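Local coordinates for putative uncharacterized protein (Emericella nidulans, PDB 3PGB) that probably oxidises primary amines, as a dimeric copper amine oxidase that carries one topaquinone cofactor per subunit, at residues A[550-555]-A[578-583]; A[598-603]-A[615-620]; A[610-615]-A[721-726]. One frame throughout, in Å; residues are numbered along the deposited sequence.

All three contacts lie in strand pairs at one end of the enzyme domain, and they follow one another through neighbouring strands (570-580, 548-562, 597-603, 613-619, 714-722). Contact 1 pairs strands 548-562 and 570-580, contact 2 pairs 597-603 and 613-619, and 548-562 hydrogen-bonds to 597-603 between them. Contacts 2 and 3 share Gly-615: contact 3 carries strand 613-619 on to 714-722. Contact 2 is the most buried, with aliphatic packing on one face and a stacked glutamine and arginine on the other. Contact 1 is only partly buried. Contact 3, also largely buried, against the second subunit, adds a cation-pi pair and a bridging water to one backbone pair. A salt bridge from Arg-578 to Glu-612 ties contacts 1 and 3 together.

Contact 1. Residues A[550-555]-A[578-583]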
ATOM      1  N   THR A 550      25.216  -7.860  -6.450  1.00 14.88           N
ATOM      2  CA  THR A 550      24.545  -8.421  -7.628  1.00 14.75           C
ATOM      3  C   THR A 550      23.028  -8.372  -7.461  1.00 14.41           C
ATOM      4  O   THR A 550      22.521  -8.539  -6.356  1.00 14.53           O
ATOM      5  CB  THR A 550      24.944  -9.896  -7.869  1.00 14.87           C
ATOM      6  OG1 THR A 550      26.371 -10.025  -7.863  1.00 15.47           O
ATOM      7  CG2 THR A 550      24.388 -10.396  -9.205  1.00 14.25           C
ATOM      8  N   ILE A 551      22.305  -8.148  -8.555  1.00 14.04           N
ATOM      9  CA  ILE A 551      20.849  -8.224  -8.535  1.00 13.94           C
ATOM     10  C   ILE A 551      20.420  -9.656  -8.812  1.00 14.17           C
ATOM     11  O   ILE A 551      20.836 -10.239  -9.805  1.00 14.20           O
ATOM     12  CB  ILE A 551      20.199  -7.316  -9.590  1.00 13.74           C
ATOM     13  CG1 ILE A 551      20.504  -5.840  -9.301  1.00 13.54           C
ATOM     14  CG2 ILE A 551      18.701  -7.562  -9.641  1.00 13.26           C
ATOM     15  CD1 ILE A 551      20.158  -5.379  -7.906  1.00 12.91           C
ATOM     16  N   GLU A 552      19.605 -10.224  -7.928  1.00 14.42           N
ATOM     17  CA  GLU A 552      19.061 -11.558  -8.140  1.00 14.49           C
ATOM     18  C   GLU A 552      17.560 -11.440  -8.298  1.00 14.62           C
ATOM     19  O   GLU A 552      16.907 -10.735  -7.526  1.00 14.36           O
ATOM     20  CB  GLU A 552      19.384 -12.497  -6.981  1.00 14.40           C
ATOM     21  CG  GLU A 552      18.990 -13.949  -7.269  1.00 14.91           C
ATOM     22  CD  GLU A 552      19.338 -14.912  -6.145  1.00 16.01           C
ATOM     23  OE1 GLU A 552      19.431 -16.134  -6.404  1.00 17.09           O
ATOM     24  OE2 GLU A 552      19.517 -14.455  -4.999  1.00 17.25           O
ATOM     25  N   LEU A 553      17.030 -12.122  -9.309  1.00 14.75           N
ATOM     26  CA  LEU A 553      15.594 -12.217  -9.518  1.00 14.97           C
ATOM     27  C   LEU A 553      15.160 -13.582  -9.020  1.00 15.33           C
ATOM     28  O   LEU A 553      15.660 -14.609  -9.488  1.00 15.54           O
ATOM     29  CB  LEU A 553      15.236 -12.048 -10.996  1.00 14.70           C
ATOM     30  CG  LEU A 553      15.757 -10.775 -11.670  1.00 14.18           C
ATOM     31  CD1 LEU A 553      15.431 -10.782 -13.162  1.00 13.56           C
ATOM     32  CD2 LEU A 553      15.193  -9.537 -10.993  1.00 12.83           C
ATOM     33  N   VAL A 554      14.271 -13.585  -8.037  1.00 15.64           N
ATOM     34  CA  VAL A 554      13.726 -14.812  -7.506  1.00 15.85           C
ATOM     35  C   VAL A 554      12.267 -14.791  -7.854  1.00 16.49           C
ATOM     36  O   VAL A 554      11.523 -13.916  -7.401  1.00 16.61           O
ATOM     37  CB  VAL A 554      13.892 -14.920  -5.994  1.00 15.88           C
ATOM     38  CG1 VAL A 554      13.225 -16.196  -5.480  1.00 15.50           C
ATOM     39  CG2 VAL A 554      15.361 -14.897  -5.637  1.00 15.95           C
ATOM     40  N   SER A 555      11.865 -15.769  -8.656  1.00 16.92           N
ATOM     41  CA  SER A 555      10.561 -15.774  -9.268  1.00 17.03           C
ATOM     42  C   SER A 555       9.781 -16.996  -8.801  1.00 16.80           C
ATOM     43  O   SER A 555      10.357 -18.054  -8.583  1.00 16.59           O
ATOM     44  CB  SER A 555      10.736 -15.785 -10.788  1.00 17.19           C
ATOM     45  OG  SER A 555      10.076 -14.678 -11.371  1.00 18.57           O
ATOM     46  N   ARG A 578      15.508 -18.898 -10.224  1.00 21.69           N
ATOM     47  CA  ARG A 578      16.564 -17.962  -9.837  1.00 21.98           C
ATOM     48  C   ARG A 578      17.510 -17.613 -10.972  1.00 22.05           C
ATOM     49  O   ARG A 578      17.934 -18.486 -11.728  1.00 22.20           O
ATOM     50  CB  ARG A 578      17.375 -18.526  -8.685  1.00 21.94           C
ATOM     51  CG  ARG A 578      16.528 -18.919  -7.514  1.00 22.56           C
ATOM     52  CD  ARG A 578      17.277 -18.738  -6.231  1.00 23.78           C
ATOM     53  NE  ARG A 578      16.848 -19.692  -5.227  1.00 25.29           N
ATOM     54  CZ  ARG A 578      17.407 -19.806  -4.031  1.00 27.30           C
ATOM     55  NH1 ARG A 578      18.416 -19.003  -3.681  1.00 27.75           N
ATOM     56  NH2 ARG A 578      16.953 -20.723  -3.182  1.00 27.83           N
ATOM     57  N   SER A 579      17.846 -16.331 -11.065  1.00 22.10           N
ATOM     58  CA  SER A 579      18.794 -15.841 -12.051  1.00 22.19           C
ATOM     59  C   SER A 579      19.418 -14.548 -11.555  1.00 22.30           C
ATOM     60  O   SER A 579      18.759 -13.760 -10.872  1.00 22.60           O
ATOM     61  CB  SER A 579      18.092 -15.589 -13.390  1.00 22.25           C
ATOM     62  OG  SER A 579      17.207 -14.481 -13.311  1.00 22.24           O
ATOM     63  N   PHE A 580      20.682 -14.332 -11.903  1.00 22.22           N
ATOM     64  CA  PHE A 580      21.358 -13.076 -11.609  1.00 22.20           C
ATOM     65  C   PHE A 580      21.375 -12.207 -12.858  1.00 22.10           C
ATOM     66  O   PHE A 580      21.572 -12.716 -13.959  1.00 22.30           O
ATOM     67  CB  PHE A 580      22.794 -13.337 -11.163  1.00 22.25           C
ATOM     68  CG  PHE A 580      22.907 -14.115  -9.885  1.00 22.65           C
ATOM     69  CD1 PHE A 580      22.667 -13.502  -8.660  1.00 23.28           C
ATOM     70  CD2 PHE A 580      23.277 -15.452  -9.900  1.00 23.52           C
ATOM     71  CE1 PHE A 580      22.781 -14.217  -7.467  1.00 23.75           C
ATOM     72  CE2 PHE A 580      23.396 -16.177  -8.713  1.00 23.97           C
ATOM     73  CZ  PHE A 580      23.146 -15.557  -7.493  1.00 24.04           C
ATOM     74  N   ILE A 581      21.161 -10.906 -12.698  1.00 22.05           N
ATOM     75  CA  ILE A 581      21.371  -9.967 -13.797  1.00 22.08           C
ATOM     76  C   ILE A 581      22.877  -9.873 -14.022  1.00 22.37           C
ATOM     77  O   ILE A 581      23.620  -9.527 -13.110  1.00 22.49           O
ATOM     78  CB  ILE A 581      20.776  -8.578 -13.500  1.00 21.97           C
ATOM     79  CG1 ILE A 581      19.249  -8.656 -13.491  1.00 21.72           C
ATOM     80  CG2 ILE A 581      21.236  -7.557 -14.539  1.00 22.00           C
ATOM     81  CD1 ILE A 581      18.565  -7.333 -13.218  1.00 21.44           C
ATOM     82  N   HIS A 582      23.326 -10.213 -15.223  1.00 22.87           N
ATOM     83  CA  HIS A 582      24.759 -10.291 -15.514  1.00 23.32           C
ATOM     84  C   HIS A 582      25.336  -8.978 -16.015  1.00 23.33           C
ATOM     85  O   HIS A 582      26.515  -8.688 -15.798  1.00 23.29           O
ATOM     86  CB  HIS A 582      25.030 -11.359 -16.570  1.00 23.53           C
ATOM     87  CG  HIS A 582      24.687 -12.742 -16.128  1.00 24.97           C
ATOM     88  ND1 HIS A 582      25.322 -13.363 -15.073  1.00 26.01           N
ATOM     89  CD2 HIS A 582      23.786 -13.633 -16.603  1.00 26.51           C
ATOM     90  CE1 HIS A 582      24.821 -14.575 -14.914  1.00 26.84           C
ATOM     91  NE2 HIS A 582      23.887 -14.764 -15.830  1.00 27.41           N
ATOM     92  N   SER A 583      24.505  -8.193 -16.693  1.00 23.31           N
ATOM     93  CA  SER A 583      24.983  -7.052 -17.451  1.00 23.44           C
ATOM     94  C   SER A 583      23.916  -5.966 -17.576  1.00 23.47           C
ATOM     95  O   SER A 583      22.724  -6.225 -17.408  1.00 23.69           O
ATOM     96  CB  SER A 583      25.451  -7.541 -18.833  1.00 23.48           C
ATOM     97  OG  SER A 583      24.822  -6.847 -19.898  1.00 23.65           O
TER
HETATM   98  O   HOH W   1      23.441  -7.958 -11.096  1.00 15.23           O
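Ile-551 O lies at the edge of the Phe-580 ring, near its plane, while Thr-550 CG2 (3.6 Å from Phe-580 CD1) and Glu-552 CD (3.8 Å from Phe-580 CE1) approach obliquely. The Glu-552 carboxylate is turned only 17° from the ring plane. CG of Glu-552 is anti to the backbone N (chi1 -172°), and the chain is extended beyond it. OE1 lies at the edge of the Arg-578 guanidinium, 3.4 Å from Arg-578 CD. At 4.1 Å from OE1, Arg-578 NH1 is too far for a salt bridge; its charge is instead paired with Glu-612 OE2. The setting is a beta hairpin made of strands 548-562 and 570-580, in which Arg-578 also packs against Gly-520 of the second subunit. Leu-553 and Ser-579 form the hydrogen-bonded pair, N of Leu-553 to O of Ser-579 at 2.8 Å and nearly straight. Further on, Ile-581 N donates to Ile-551 O (3.0 Å), and a water links Ile-551 N to Ile-581 O. Away from Phe-580, the two isoleucines lie side by side, Ile-551 CG2 3.6 Å from Ile-581 CD1; Leu-688 packs on Ile-551 and Leu-589 on Ile-581.

Contact 2. Residues A[598-603]-A[615-620]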
ATOM      1  N   GLN A 598      10.387 -11.586  -7.537  1.00 18.82           N
ATOM      2  CA  GLN A 598      10.966 -10.748  -6.495  1.00 18.75           C
ATOM      3  C   GLN A 598      12.337 -10.272  -6.960  1.00 18.54           C
ATOM      4  O   GLN A 598      13.062 -11.014  -7.624  1.00 18.22           O
ATOM      5  CB  GLN A 598      11.091 -11.515  -5.174  1.00 18.92           C
ATOM      6  CG  GLN A 598       9.764 -11.954  -4.564  1.00 18.97           C
ATOM      7  CD  GLN A 598       9.926 -12.589  -3.190  1.00 19.11           C
ATOM      8  OE1 GLN A 598      11.033 -12.687  -2.663  1.00 18.33           O
ATOM      9  NE2 GLN A 598       8.812 -13.018  -2.601  1.00 19.20           N
ATOM     10  N   LEU A 599      12.679  -9.033  -6.613  1.00 18.34           N
ATOM     11  CA  LEU A 599      13.948  -8.428  -6.999  1.00 18.17           C
ATOM     12  C   LEU A 599      14.797  -8.176  -5.758  1.00 17.99           C
ATOM     13  O   LEU A 599      14.360  -7.486  -4.841  1.00 18.06           O
ATOM     14  CB  LEU A 599      13.685  -7.123  -7.736  1.00 18.17           C
ATOM     15  CG  LEU A 599      14.909  -6.445  -8.332  1.00 18.47           C
ATOM     16  CD1 LEU A 599      14.599  -5.881  -9.719  1.00 19.32           C
ATOM     17  CD2 LEU A 599      15.402  -5.373  -7.389  1.00 19.13           C
ATOM     18  N   HIS A 600      15.999  -8.755  -5.732  1.00 17.75           N
ATOM     19  CA  HIS A 600      16.884  -8.695  -4.570  1.00 17.56           C
ATOM     20  C   HIS A 600      18.210  -8.031  -4.925  1.00 17.66           C
ATOM     21  O   HIS A 600      18.772  -8.301  -5.978  1.00 17.79           O
ATOM     22  CB  HIS A 600      17.200 -10.103  -4.053  1.00 17.45           C
ATOM     23  CG  HIS A 600      15.998 -10.917  -3.694  1.00 16.81           C
ATOM     24  ND1 HIS A 600      16.073 -12.270  -3.461  1.00 16.84           N
ATOM     25  CD2 HIS A 600      14.698 -10.578  -3.525  1.00 17.66           C
ATOM     26  CE1 HIS A 600      14.874 -12.731  -3.155  1.00 17.30           C
ATOM     27  NE2 HIS A 600      14.019 -11.726  -3.192  1.00 17.42           N
ATOM     28  N   VAL A 601      18.719  -7.183  -4.038  1.00 17.76           N
ATOM     29  CA  VAL A 601      20.054  -6.621  -4.194  1.00 17.79           C
ATOM     30  C   VAL A 601      20.929  -7.346  -3.195  1.00 17.77           C
ATOM     31  O   VAL A 601      20.779  -7.147  -1.995  1.00 18.01           O
ATOM     32  CB  VAL A 601      20.089  -5.092  -3.930  1.00 17.75           C
ATOM     33  CG1 VAL A 601      21.494  -4.552  -4.143  1.00 17.60           C
ATOM     34  CG2 VAL A 601      19.118  -4.378  -4.835  1.00 17.72           C
ATOM     35  N   VAL A 602      21.823  -8.203  -3.686  1.00 17.84           N
ATOM     36  CA  VAL A 602      22.575  -9.119  -2.822  1.00 18.00           C
ATOM     37  C   VAL A 602      24.085  -8.986  -2.987  1.00 18.28           C
ATOM     38  O   VAL A 602      24.568  -8.357  -3.927  1.00 18.48           O
ATOM     39  CB  VAL A 602      22.201 -10.599  -3.095  1.00 17.86           C
ATOM     40  CG1 VAL A 602      20.697 -10.784  -3.104  1.00 17.55           C
ATOM     41  CG2 VAL A 602      22.804 -11.072  -4.402  1.00 17.61           C
ATOM     42  N   ASN A 603      24.824  -9.586  -2.060  1.00 18.57           N
ATOM     43  CA  ASN A 603      26.272  -9.697  -2.173  1.00 18.88           C
ATOM     44  C   ASN A 603      26.646 -11.170  -2.180  1.00 19.45           C
ATOM     45  O   ASN A 603      26.600 -11.838  -1.144  1.00 19.44           O
ATOM     46  CB  ASN A 603      26.974  -8.968  -1.028  1.00 18.75           C
ATOM     47  CG  ASN A 603      28.484  -8.966  -1.175  1.00 18.16           C
ATOM     48  OD1 ASN A 603      29.056  -9.833  -1.830  1.00 17.81           O
ATOM     49  ND2 ASN A 603      29.136  -7.992  -0.558  1.00 17.71           N
ATOM     50  N   GLY A 615      21.262  -9.989   1.396  1.00 18.06           N
ATOM     51  CA  GLY A 615      20.794  -8.840   0.619  1.00 17.79           C
ATOM     52  C   GLY A 615      19.502  -8.212   1.098  1.00 17.59           C
ATOM     53  O   GLY A 615      19.091  -8.412   2.242  1.00 17.94           O
ATOM     54  N   TYR A 616      18.873  -7.437   0.214  1.00 17.31           N
ATOM     55  CA  TYR A 616      17.642  -6.695   0.516  1.00 16.92           C
ATOM     56  C   TYR A 616      16.658  -6.808  -0.644  1.00 17.06           C
ATOM     57  O   TYR A 616      17.030  -6.566  -1.792  1.00 17.20           O
ATOM     58  CB  TYR A 616      17.962  -5.212   0.752  1.00 16.72           C
ATOM     59  CG  TYR A 616      18.265  -4.837   2.186  1.00 15.26           C
ATOM     60  CD1 TYR A 616      19.492  -5.140   2.761  1.00 14.83           C
ATOM     61  CD2 TYR A 616      17.328  -4.157   2.961  1.00 14.34           C
ATOM     62  CE1 TYR A 616      19.778  -4.783   4.084  1.00 14.79           C
ATOM     63  CE2 TYR A 616      17.601  -3.797   4.279  1.00 13.77           C
ATOM     64  CZ  TYR A 616      18.826  -4.114   4.833  1.00 14.03           C
ATOM     65  OH  TYR A 616      19.102  -3.774   6.131  1.00 13.40           O
ATOM     66  N   ARG A 617      15.412  -7.179  -0.355  1.00 17.23           N
ATOM     67  CA  ARG A 617      14.375  -7.239  -1.385  1.00 17.49           C
ATOM     68  C   ARG A 617      13.854  -5.838  -1.624  1.00 17.62           C
ATOM     69  O   ARG A 617      13.655  -5.089  -0.677  1.00 17.62           O
ATOM     70  CB  ARG A 617      13.213  -8.184  -0.997  1.00 17.56           C
ATOM     71  CG  ARG A 617      11.872  -7.856  -1.687  1.00 17.90           C
ATOM     72  CD  ARG A 617      11.122  -9.065  -2.212  1.00 18.73           C
ATOM     73  NE  ARG A 617      10.218  -9.659  -1.231  1.00 19.43           N
ATOM     74  CZ  ARG A 617       8.901  -9.833  -1.389  1.00 20.15           C
ATOM     75  NH1 ARG A 617       8.271  -9.453  -2.499  1.00 19.48           N
ATOM     76  NH2 ARG A 617       8.201 -10.407  -0.414  1.00 20.67           N
ATOM     77  N   ILE A 618      13.653  -5.493  -2.893  1.00 17.77           N
ATOM     78  CA  ILE A 618      12.958  -4.271  -3.262  1.00 18.15           C
ATOM     79  C   ILE A 618      11.585  -4.679  -3.782  1.00 18.63           C
ATOM     80  O   ILE A 618      11.480  -5.499  -4.694  1.00 18.94           O
ATOM     81  CB  ILE A 618      13.717  -3.479  -4.347  1.00 17.87           C
ATOM     82  CG1 ILE A 618      15.128  -3.130  -3.863  1.00 17.43           C
ATOM     83  CG2 ILE A 618      12.939  -2.221  -4.717  1.00 17.50           C
ATOM     84  CD1 ILE A 618      15.977  -2.417  -4.887  1.00 16.84           C
ATOM     85  N   LEU A 619      10.532  -4.127  -3.193  1.00 19.12           N
ATOM     86  CA  LEU A 619       9.175  -4.443  -3.620  1.00 19.53           C
ATOM     87  C   LEU A 619       8.302  -3.194  -3.630  1.00 20.18           C
ATOM     88  O   LEU A 619       8.449  -2.335  -2.766  1.00 20.19           O
ATOM     89  CB  LEU A 619       8.554  -5.512  -2.713  1.00 19.51           C
ATOM     90  CG  LEU A 619       8.387  -5.216  -1.218  1.00 19.03           C
ATOM     91  CD1 LEU A 619       7.349  -6.142  -0.625  1.00 18.58           C
ATOM     92  CD2 LEU A 619       9.710  -5.342  -0.466  1.00 18.31           C
ATOM     93  N   PRO A 620       7.395  -3.090  -4.613  1.00 20.94           N
ATOM     94  CA  PRO A 620       6.442  -1.987  -4.637  1.00 21.52           C
ATOM     95  C   PRO A 620       5.339  -2.206  -3.606  1.00 22.00           C
ATOM     96  O   PRO A 620       4.321  -2.822  -3.905  1.00 22.56           O
ATOM     97  CB  PRO A 620       5.883  -2.040  -6.061  1.00 21.42           C
ATOM     98  CG  PRO A 620       5.961  -3.472  -6.428  1.00 21.44           C
ATOM     99  CD  PRO A 620       7.182  -4.024  -5.733  1.00 20.98           C
TER
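In the beta hairpin of strands 597-603 and 613-619, Gln-598 lays its side-chain amide flat on the guanidinium of Arg-617. The two planes are 3° apart, and Gln-598 NE2 sits over the centre of the group, 3.4 Å from Arg-617 CZ. Leu-619 CD1 approaches the opposite face of the guanidinium, nearer its rim. The arginine chain gets there by bending twice; its chi3 of 89° swings NE out of the extended line. Gln-598 OE1 has a separate job: it takes a hydrogen bond from His-600 NE2 (3.2 Å), on a lone pair and in the ring plane, which fixes the amide's rotation. Arg-617 CB in turn lies obliquely against the His-600 ring, 3.8 Å from His-600 CD2. The hairpin is part of the beta sandwich that forms the catalytic domain of copper amine oxidases, and this polar face looks to the dimer partner, with His-697 and Tyr-521 of the second subunit packing on Gln-598 and His-600. The other face is aliphatic. There Ile-618 CD1 touches Val-601 CG2 (3.7 Å) and Leu-599 CD2 (3.9 Å), and Val-690 and Leu-692 of strand 686-698 lie against Ile-618. Between the faces, Val-601 and Tyr-616 exchange two backbone bonds, each of 2.9 Å between N and O. Beside them, Gly-615 CA comes within 3.1 Å of Val-601 O.

Contact 3. Residues A[610-615]-A[721-726]; sequences FGEPRG and PLNYLP
Gly-615 and Leu-722 form an antiparallel hydrogen-bonded pair where strand 613-619 begins and strand 714-722 ends, in the enzyme domain's beta sandwich. Leu-722 N donates to Gly-615 O at 2.9 Å; the return bond, Gly-615 N to Leu-722 O, is longer at 3.2 Å. Just past the pair the chain leaves the strand at Asn-723, which has a left-handed backbone (phi 49°), and Tyr-724, next along, lies beside Arg-614. The two make a cation-pi contact, Arg-614 CZ 4.7 Å from the Tyr-724 ring centroid and 24° off its normal; NH1 lies over the face, toward the rim, with the guanidinium steeply inclined to the ring. The same arginine gives a weak bond from NE to Tyr-724 O (2.9 Å, angle at the hydrogen 123°). Tyr-724 also meets the ring of Tyr-616. The turn borders the dimer partner: Asn-723 N is hydrogen-bonded to His-701 ND1 of the second subunit. Two residues before Arg-614, Glu-612 keeps its salt bridge to Arg-578 and joins Asn-723 through a water, which donates to Glu-612 OE2 (2.9 Å) and to Pro-613 O (2.8 Å) while accepting from Asn-723 ND2 (2.9 Å).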
ATOM      1  N   PHE A 610      24.222 -20.670   5.499  1.00 22.05           N
ATOM      2  CA  PHE A 610      23.494 -21.658   4.685  1.00 21.98           C
ATOM      3  C   PHE A 610      23.721 -21.512   3.178  1.00 21.76           C
ATOM      4  O   PHE A 610      22.968 -22.073   2.387  1.00 22.18           O
ATOM      5  CB  PHE A 610      21.995 -21.572   4.981  1.00 21.98           C
ATOM      6  CG  PHE A 610      21.678 -21.526   6.445  1.00 21.79           C
ATOM      7  CD1 PHE A 610      21.146 -20.378   7.022  1.00 22.14           C
ATOM      8  CD2 PHE A 610      21.938 -22.620   7.252  1.00 21.32           C
ATOM      9  CE1 PHE A 610      20.865 -20.327   8.383  1.00 21.84           C
ATOM     10  CE2 PHE A 610      21.657 -22.577   8.609  1.00 21.87           C
ATOM     11  CZ  PHE A 610      21.122 -21.428   9.176  1.00 21.55           C
ATOM     12  N   GLY A 611      24.747 -20.764   2.784  1.00 21.49           N
ATOM     13  CA  GLY A 611      25.093 -20.601   1.369  1.00 21.33           C
ATOM     14  C   GLY A 611      24.221 -19.624   0.596  1.00 21.01           C
ATOM     15  O   GLY A 611      24.300 -19.533  -0.628  1.00 20.73           O
ATOM     16  N   GLU A 612      23.408 -18.865   1.313  1.00 20.60           N
ATOM     17  CA  GLU A 612      22.446 -17.995   0.678  1.00 20.46           C
ATOM     18  C   GLU A 612      22.979 -16.550   0.677  1.00 20.01           C
ATOM     19  O   GLU A 612      23.316 -16.009   1.733  1.00 19.94           O
ATOM     20  CB  GLU A 612      21.116 -18.121   1.424  1.00 20.55           C
ATOM     21  CG  GLU A 612      19.925 -17.555   0.712  1.00 20.61           C
ATOM     22  CD  GLU A 612      19.567 -18.295  -0.558  1.00 21.06           C
ATOM     23  OE1 GLU A 612      19.458 -19.539  -0.531  1.00 20.33           O
ATOM     24  OE2 GLU A 612      19.362 -17.618  -1.590  1.00 22.63           O
ATOM     25  N   PRO A 613      23.077 -15.924  -0.511  1.00 19.53           N
ATOM     26  CA  PRO A 613      23.616 -14.562  -0.578  1.00 19.23           C
ATOM     27  C   PRO A 613      22.809 -13.566   0.239  1.00 19.05           C
ATOM     28  O   PRO A 613      21.586 -13.517   0.107  1.00 19.11           O
ATOM     29  CB  PRO A 613      23.539 -14.213  -2.068  1.00 19.21           C
ATOM     30  CG  PRO A 613      22.663 -15.237  -2.686  1.00 19.56           C
ATOM     31  CD  PRO A 613      22.724 -16.451  -1.840  1.00 19.44           C
ATOM     32  N   ARG A 614      23.487 -12.787   1.081  1.00 18.77           N
ATOM     33  CA  ARG A 614      22.812 -11.800   1.937  1.00 18.70           C
ATOM     34  C   ARG A 614      22.443 -10.547   1.140  1.00 18.44           C
ATOM     35  O   ARG A 614      23.218 -10.092   0.299  1.00 18.49           O
ATOM     36  CB  ARG A 614      23.692 -11.433   3.130  1.00 18.62           C
ATOM     37  CG  ARG A 614      24.016 -12.613   4.055  1.00 19.37           C
ATOM     38  CD  ARG A 614      25.011 -12.226   5.155  1.00 20.83           C
ATOM     39  NE  ARG A 614      24.499 -11.128   5.971  1.00 22.42           N
ATOM     40  CZ  ARG A 614      25.203 -10.435   6.867  1.00 23.70           C
ATOM     41  NH1 ARG A 614      24.607  -9.453   7.543  1.00 24.56           N
ATOM     42  NH2 ARG A 614      26.486 -10.705   7.099  1.00 23.58           N
ATOM     43  N   GLY A 615      21.262  -9.989   1.396  1.00 18.06           N
ATOM     44  CA  GLY A 615      20.794  -8.840   0.619  1.00 17.79           C
ATOM     45  C   GLY A 615      19.502  -8.212   1.098  1.00 17.59           C
ATOM     46  O   GLY A 615      19.091  -8.412   2.242  1.00 17.94           O
ATOM     47  N   PRO A 721      15.130  -6.483   4.545  1.00 16.18           N
ATOM     48  CA  PRO A 721      16.174  -7.502   4.596  1.00 16.34           C
ATOM     49  C   PRO A 721      15.714  -8.832   4.008  1.00 16.27           C
ATOM     50  O   PRO A 721      14.554  -9.209   4.173  1.00 16.68           O
ATOM     51  CB  PRO A 721      16.446  -7.649   6.096  1.00 16.43           C
ATOM     52  CG  PRO A 721      16.123  -6.326   6.649  1.00 16.34           C
ATOM     53  CD  PRO A 721      14.930  -5.862   5.866  1.00 16.29           C
ATOM     54  N   LEU A 722      16.615  -9.507   3.304  1.00 16.05           N
ATOM     55  CA  LEU A 722      16.319 -10.781   2.666  1.00 15.82           C
ATOM     56  C   LEU A 722      17.515 -11.700   2.893  1.00 15.59           C
ATOM     57  O   LEU A 722      18.593 -11.459   2.352  1.00 15.47           O
ATOM     58  CB  LEU A 722      16.052 -10.571   1.175  1.00 15.96           C
ATOM     59  CG  LEU A 722      15.366 -11.703   0.405  1.00 15.93           C
ATOM     60  CD1 LEU A 722      16.225 -12.951   0.400  1.00 16.33           C
ATOM     61  CD2 LEU A 722      13.992 -12.003   0.976  1.00 15.84           C
ATOM     62  N   ASN A 723      17.316 -12.732   3.715  1.00 15.15           N
ATOM     63  CA  ASN A 723      18.386 -13.619   4.174  1.00 15.08           C
ATOM     64  C   ASN A 723      19.615 -12.875   4.700  1.00 15.06           C
ATOM     65  O   ASN A 723      20.740 -13.341   4.552  1.00 14.76           O
ATOM     66  CB  ASN A 723      18.788 -14.583   3.059  1.00 15.13           C
ATOM     67  CG  ASN A 723      17.695 -15.555   2.715  1.00 14.61           C
ATOM     68  OD1 ASN A 723      17.046 -16.114   3.596  1.00 14.40           O
ATOM     69  ND2 ASN A 723      17.482 -15.768   1.423  1.00 14.73           N
ATOM     70  N   TYR A 724      19.372 -11.735   5.339  1.00 15.15           N
ATOM     71  CA  TYR A 724      20.417 -10.800   5.744  1.00 15.16           C
ATOM     72  C   TYR A 724      20.831 -11.030   7.184  1.00 15.14           C
ATOM     73  O   TYR A 724      22.018 -10.964   7.524  1.00 15.12           O
ATOM     74  CB  TYR A 724      19.883  -9.384   5.594  1.00 15.24           C
ATOM     75  CG  TYR A 724      20.899  -8.294   5.805  1.00 15.83           C
ATOM     76  CD1 TYR A 724      21.963  -8.131   4.928  1.00 16.71           C
ATOM     77  CD2 TYR A 724      20.772  -7.395   6.858  1.00 16.50           C
ATOM     78  CE1 TYR A 724      22.893  -7.115   5.108  1.00 17.02           C
ATOM     79  CE2 TYR A 724      21.689  -6.381   7.046  1.00 16.92           C
ATOM     80  CZ  TYR A 724      22.749  -6.246   6.165  1.00 17.18           C
ATOM     81  OH  TYR A 724      23.671  -5.250   6.346  1.00 18.37           O
ATOM     82  N   LEU A 725      19.836 -11.276   8.031  1.00 15.03           N
ATOM     83  CA  LEU A 725      20.051 -11.512   9.455  1.00 14.90           C
ATOM     84  C   LEU A 725      19.691 -12.955   9.793  1.00 14.82           C
ATOM     85  O   LEU A 725      18.984 -13.613   9.027  1.00 14.54           O
ATOM     86  CB  LEU A 725      19.177 -10.553  10.267  1.00 14.70           C
ATOM     87  CG  LEU A 725      19.680  -9.125  10.522  1.00 14.99           C
ATOM     88  CD1 LEU A 725      20.888  -8.763   9.685  1.00 14.09           C
ATOM     89  CD2 LEU A 725      18.550  -8.106  10.313  1.00 12.81           C
ATOM     90  N   PRO A 726      20.168 -13.454  10.949  1.00 14.91           N
ATOM     91  CA  PRO A 726      19.773 -14.785  11.408  1.00 14.82           C
ATOM     92  C   PRO A 726      18.264 -14.914  11.596  1.00 14.98           C
ATOM     93  O   PRO A 726      17.720 -15.998  11.400  1.00 14.90           O
ATOM     94  CB  PRO A 726      20.476 -14.914  12.764  1.00 14.66           C
ATOM     95  CG  PRO A 726      21.585 -13.957  12.714  1.00 14.92           C
ATOM     96  CD  PRO A 726      21.093 -12.811  11.897  1.00 14.91           C
TER
HETATM   97  O   HOH W   2      19.187 -14.805  -0.726  1.00  5.79           O